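Local structure of aspartate aminotransferase (Thermotoga maritima, 1O4S) at residues B[49-59]-B[245-253]. The protein catalyses the reversible, pyridoxal-phosphate-dependent transfer of an amino group from L-aspartate to 2-oxoglutarate, giving oxaloacetate and L-glutamate, and works as a homodimer. Sequence-based numbering, arbitrary orientation.
Sequences GEPDFPTPEPV and SKSHSMTGW. With PLP (pyridoxal-5'-phosphate), chain M.
Glu-50 OE1 accepts a hydrogen bond from Thr-251 OG1 at 2.7 Å through its anti lone pair, the one turned away from the other carboxylate oxygen; the same OE1 also accepts from Tyr-74 N of the second subunit. A chi1 of -156° swings Ser-249 OG away from its own amide N and out to Phe-53 O, to which it donates at 2.7 Å from above the carbonyl plane; a small hydroxyl suits this tight spot beside Pro-51 CB. Trp-253 NE1 points edge-on at Thr-55 OG1, 3.0 Å away and exactly in the indole plane, with an N-H...O angle of 158°. That hydroxyl in turn donates a hydrogen bond to a water, which donates to Ser-249 O. A valine in place of Thr-55 would probably leave the indole N-H without its acceptor and break the water bridge.

Van der Waals packing runs alongside. Rigid Pro-51 lays its ring across the Lys-246 side chain, CD to CD 4.1 Å, and Pro-56, at the N-cap of helix 57-68, packs its CD against the carbonyl oxygen of His-248, 3.2 Å from that O. Flexible Met-250 bends at its thioether so that CE lies over one face of the Trp-253 ring and meets Val-59 CG1 tip to tip at 3.8 Å.

At the other end, Lys-246 NZ is joined covalently to PLP C4A (1.4 Å), while Ser-245 OG donates to phosphate oxygen O1P. Gly-49 brings its carbonyl O near Lys-246 CE. The arrangement belongs to the active site of this aminotransferase family, where the internal-aldimine lysine and its following loop pack against the loop carrying Gly-49, which probably helps bind the substrate, at the dimer interface.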
loop_
_atom_site.group_PDB
_atom_site.type_symbol
_atom_site.label_atom_id
_atom_site.label_comp_id
_atom_site.label_asym_id
_atom_site.label_seq_id
_atom_site.Cartn_x
_atom_site.Cartn_y
_atom_site.Cartn_z
ATOM N N GLY B 49 -14.490 -5.254 12.734
ATOM C CA GLY B 49 -14.772 -4.549 11.504
ATOM C C GLY B 49 -14.762 -5.411 10.252
ATOM O O GLY B 49 -14.613 -4.865 9.142
ATOM N N GLU B 50 -14.900 -6.741 10.401
ATOM C CA GLU B 50 -14.896 -7.666 9.256
ATOM C C GLU B 50 -15.895 -8.793 9.442
ATOM O O GLU B 50 -16.069 -9.258 10.559
ATOM C CB GLU B 50 -13.493 -8.293 9.020
ATOM C CG GLU B 50 -13.029 -9.260 10.104
ATOM C CD GLU B 50 -11.545 -9.562 10.070
ATOM O OE1 GLU B 50 -10.951 -9.541 8.964
ATOM O OE2 GLU B 50 -10.986 -9.849 11.166
ATOM N N PRO B 51 -16.488 -9.269 8.339
ATOM C CA PRO B 51 -17.435 -10.377 8.431
ATOM C C PRO B 51 -16.780 -11.651 8.957
ATOM O O PRO B 51 -15.573 -11.892 8.792
ATOM C CB PRO B 51 -17.980 -10.516 6.993
ATOM C CG PRO B 51 -17.634 -9.229 6.329
ATOM C CD PRO B 51 -16.344 -8.784 6.951
ATOM N N ASP B 52 -17.571 -12.454 9.631
ATOM C CA ASP B 52 -17.101 -13.724 10.183
ATOM C C ASP B 52 -17.360 -14.890 9.204
ATOM O O ASP B 52 -17.799 -15.962 9.598
ATOM C CB ASP B 52 -17.799 -13.980 11.527
ATOM C CG ASP B 52 -19.326 -14.009 11.406
ATOM O OD1 ASP B 52 -19.897 -13.154 10.709
ATOM O OD2 ASP B 52 -20.041 -14.831 11.999
ATOM N N PHE B 53 -17.219 -14.646 7.919
ATOM C CA PHE B 53 -17.453 -15.662 6.926
ATOM C C PHE B 53 -16.071 -15.906 6.306
ATOM O O PHE B 53 -15.198 -15.045 6.350
ATOM C CB PHE B 53 -18.462 -15.190 5.872
ATOM C CG PHE B 53 -19.896 -15.372 6.270
ATOM C CD1 PHE B 53 -20.720 -16.246 5.590
ATOM C CD2 PHE B 53 -20.435 -14.659 7.332
ATOM C CE1 PHE B 53 -22.063 -16.425 5.974
ATOM C CE2 PHE B 53 -21.759 -14.834 7.712
ATOM C CZ PHE B 53 -22.562 -15.714 7.029
ATOM N N PRO B 54 -15.866 -17.084 5.737
ATOM C CA PRO B 54 -14.615 -17.360 5.021
ATOM C C PRO B 54 -14.672 -16.664 3.706
ATOM O O PRO B 54 -15.731 -16.203 3.290
ATOM C CB PRO B 54 -14.620 -18.904 4.846
ATOM C CG PRO B 54 -16.066 -19.342 4.969
ATOM C CD PRO B 54 -16.787 -18.245 5.722
ATOM N N THR B 55 -13.530 -16.595 3.049
ATOM C CA THR B 55 -13.470 -16.323 1.621
ATOM C C THR B 55 -14.327 -17.357 0.890
ATOM O O THR B 55 -14.209 -18.541 1.170
ATOM C CB THR B 55 -12.026 -16.446 1.145
ATOM O OG1 THR B 55 -11.237 -15.441 1.767
ATOM C CG2 THR B 55 -11.937 -16.212 -0.345
ATOM N N PRO B 56 -15.193 -16.952 -0.032
ATOM C CA PRO B 56 -16.002 -17.935 -0.752
ATOM C C PRO B 56 -15.160 -18.990 -1.426
ATOM O O PRO B 56 -14.155 -18.666 -2.026
ATOM C CB PRO B 56 -16.738 -17.086 -1.776
ATOM C CG PRO B 56 -16.854 -15.764 -1.127
ATOM C CD PRO B 56 -15.528 -15.588 -0.449
ATOM N N GLU B 57 -15.572 -20.245 -1.334
ATOM C CA GLU B 57 -14.753 -21.321 -1.821
ATOM C C GLU B 57 -14.399 -21.180 -3.311
ATOM O O GLU B 57 -13.320 -21.520 -3.695
ATOM C CB GLU B 57 -15.394 -22.674 -1.516
ATOM C CG GLU B 57 -14.426 -23.865 -1.650
ATOM C CD GLU B 57 -13.226 -23.789 -0.679
ATOM O OE1 GLU B 57 -12.262 -24.591 -0.833
ATOM O OE2 GLU B 57 -13.226 -22.920 0.251
ATOM N N PRO B 58 -15.282 -20.694 -4.173
ATOM C CA PRO B 58 -14.879 -20.551 -5.578
ATOM C C PRO B 58 -13.714 -19.595 -5.759
ATOM O O PRO B 58 -12.930 -19.780 -6.697
ATOM C CB PRO B 58 -16.158 -20.069 -6.273
ATOM C CG PRO B 58 -17.243 -20.573 -5.372
ATOM C CD PRO B 58 -16.703 -20.364 -3.974
ATOM N N VAL B 59 -13.624 -18.599 -4.884
ATOM C CA VAL B 59 -12.543 -17.638 -4.896
ATOM C C VAL B 59 -11.248 -18.321 -4.436
ATOM O O VAL B 59 -10.237 -18.166 -5.079
ATOM C CB VAL B 59 -12.838 -16.409 -4.003
ATOM C CG1 VAL B 59 -11.633 -15.412 -3.998
ATOM C CG2 VAL B 59 -14.112 -15.716 -4.456
ATOM N N SER B 245 -13.876 -6.520 0.440
ATOM C CA SER B 245 -13.619 -6.857 1.835
ATOM C C SER B 245 -14.898 -7.243 2.562
ATOM O O SER B 245 -14.942 -8.246 3.236
ATOM C CB SER B 245 -12.971 -5.683 2.552
ATOM O OG SER B 245 -11.577 -5.642 2.320
ATOM N N LYS B 246 -15.924 -6.422 2.438
ATOM C CA LYS B 246 -17.147 -6.630 3.208
ATOM C C LYS B 246 -18.130 -7.477 2.453
ATOM O O LYS B 246 -18.690 -8.417 3.004
ATOM C CB LYS B 246 -17.757 -5.261 3.647
ATOM C CG LYS B 246 -16.718 -4.278 4.337
ATOM C CD LYS B 246 -16.007 -4.908 5.527
ATOM C CE LYS B 246 -14.832 -4.078 6.136
ATOM N NZ LYS B 246 -14.920 -2.661 5.807
ATOM N N SER B 247 -18.321 -7.165 1.171
ATOM C CA SER B 247 -19.280 -7.859 0.343
ATOM C C SER B 247 -18.983 -9.345 0.211
ATOM O O SER B 247 -19.913 -10.118 0.065
ATOM C CB SER B 247 -19.375 -7.198 -1.049
ATOM O OG SER B 247 -18.153 -7.338 -1.763
ATOM N N HIS B 248 -17.704 -9.745 0.261
ATOM C CA HIS B 248 -17.316 -11.143 0.049
ATOM C C HIS B 248 -16.472 -11.696 1.158
ATOM O O HIS B 248 -15.860 -12.757 1.009
ATOM C CB HIS B 248 -16.540 -11.271 -1.248
ATOM C CG HIS B 248 -17.383 -11.059 -2.455
ATOM N ND1 HIS B 248 -17.519 -9.829 -3.059
ATOM C CD2 HIS B 248 -18.177 -11.907 -3.144
ATOM C CE1 HIS B 248 -18.318 -9.938 -4.105
ATOM N NE2 HIS B 248 -18.739 -11.188 -4.172
ATOM N N SER B 249 -16.422 -10.972 2.262
ATOM C CA SER B 249 -15.645 -11.384 3.400
ATOM C C SER B 249 -14.205 -11.726 2.991
ATOM O O SER B 249 -13.699 -12.821 3.284
ATOM C CB SER B 249 -16.299 -12.562 4.100
ATOM O OG SER B 249 -15.896 -12.617 5.441
ATOM N N MET B 250 -13.597 -10.803 2.253
ATOM C CA MET B 250 -12.249 -10.975 1.735
ATOM C C MET B 250 -11.301 -9.935 2.299
ATOM O O MET B 250 -10.406 -9.503 1.629
ATOM C CB MET B 250 -12.273 -10.920 0.206
ATOM C CG MET B 250 -12.866 -12.173 -0.400
ATOM S SD MET B 250 -13.052 -12.054 -2.192
ATOM C CE MET B 250 -11.354 -11.783 -2.749
ATOM N N THR B 251 -11.513 -9.540 3.566
ATOM C CA THR B 251 -10.758 -8.438 4.187
ATOM C C THR B 251 -9.248 -8.624 4.124
ATOM O O THR B 251 -8.546 -7.664 3.834
ATOM C CB THR B 251 -11.150 -8.225 5.675
ATOM O OG1 THR B 251 -11.184 -9.491 6.304
ATOM C CG2 THR B 251 -12.524 -7.597 5.839
ATOM N N GLY B 252 -8.747 -9.828 4.404
ATOM C CA GLY B 252 -7.323 -10.090 4.387
ATOM C C GLY B 252 -6.667 -10.114 2.997
ATOM O O GLY B 252 -5.468 -10.086 2.914
ATOM N N TRP B 253 -7.462 -10.160 1.936
ATOM C CA TRP B 253 -6.980 -10.115 0.544
ATOM C C TRP B 253 -6.476 -8.734 0.120
ATOM O O TRP B 253 -5.551 -8.663 -0.668
ATOM C CB TRP B 253 -8.025 -10.603 -0.453
ATOM C CG TRP B 253 -8.288 -12.042 -0.368
ATOM C CD1 TRP B 253 -9.254 -12.676 0.384
ATOM C CD2 TRP B 253 -7.624 -13.054 -1.098
ATOM N NE1 TRP B 253 -9.216 -14.026 0.149
ATOM C CE2 TRP B 253 -8.196 -14.289 -0.729
ATOM C CE3 TRP B 253 -6.571 -13.051 -2.023
ATOM C CZ2 TRP B 253 -7.754 -15.492 -1.249
ATOM C CZ3 TRP B 253 -6.129 -14.254 -2.525
ATOM C CH2 TRP B 253 -6.729 -15.450 -2.141
HETATM N N1 PLP M . -14.604 2.211 4.885
HETATM C C2 PLP M . -15.240 1.762 6.025
HETATM C C2A PLP M . -16.131 2.758 6.707
HETATM C C3 PLP M . -15.022 0.465 6.517
HETATM O O3 PLP M . -15.603 0.082 7.526
HETATM C C4 PLP M . -14.190 -0.421 5.814
HETATM C C4A PLP M . -13.971 -1.857 6.340
HETATM C C5 PLP M . -13.580 0.080 4.638
HETATM C C6 PLP M . -13.795 1.386 4.204
HETATM C C5A PLP M . -12.649 -0.690 3.726
HETATM O O4P PLP M . -11.615 -1.549 4.175
HETATM P P PLP M . -10.720 -2.404 3.160
HETATM O O1P PLP M . -10.562 -3.662 3.930
HETATM O O2P PLP M . -11.414 -2.549 1.869
HETATM O O3P PLP M . -9.498 -1.573 3.152
HETATM O O HOH W 1 -11.545 -14.335 4.098
#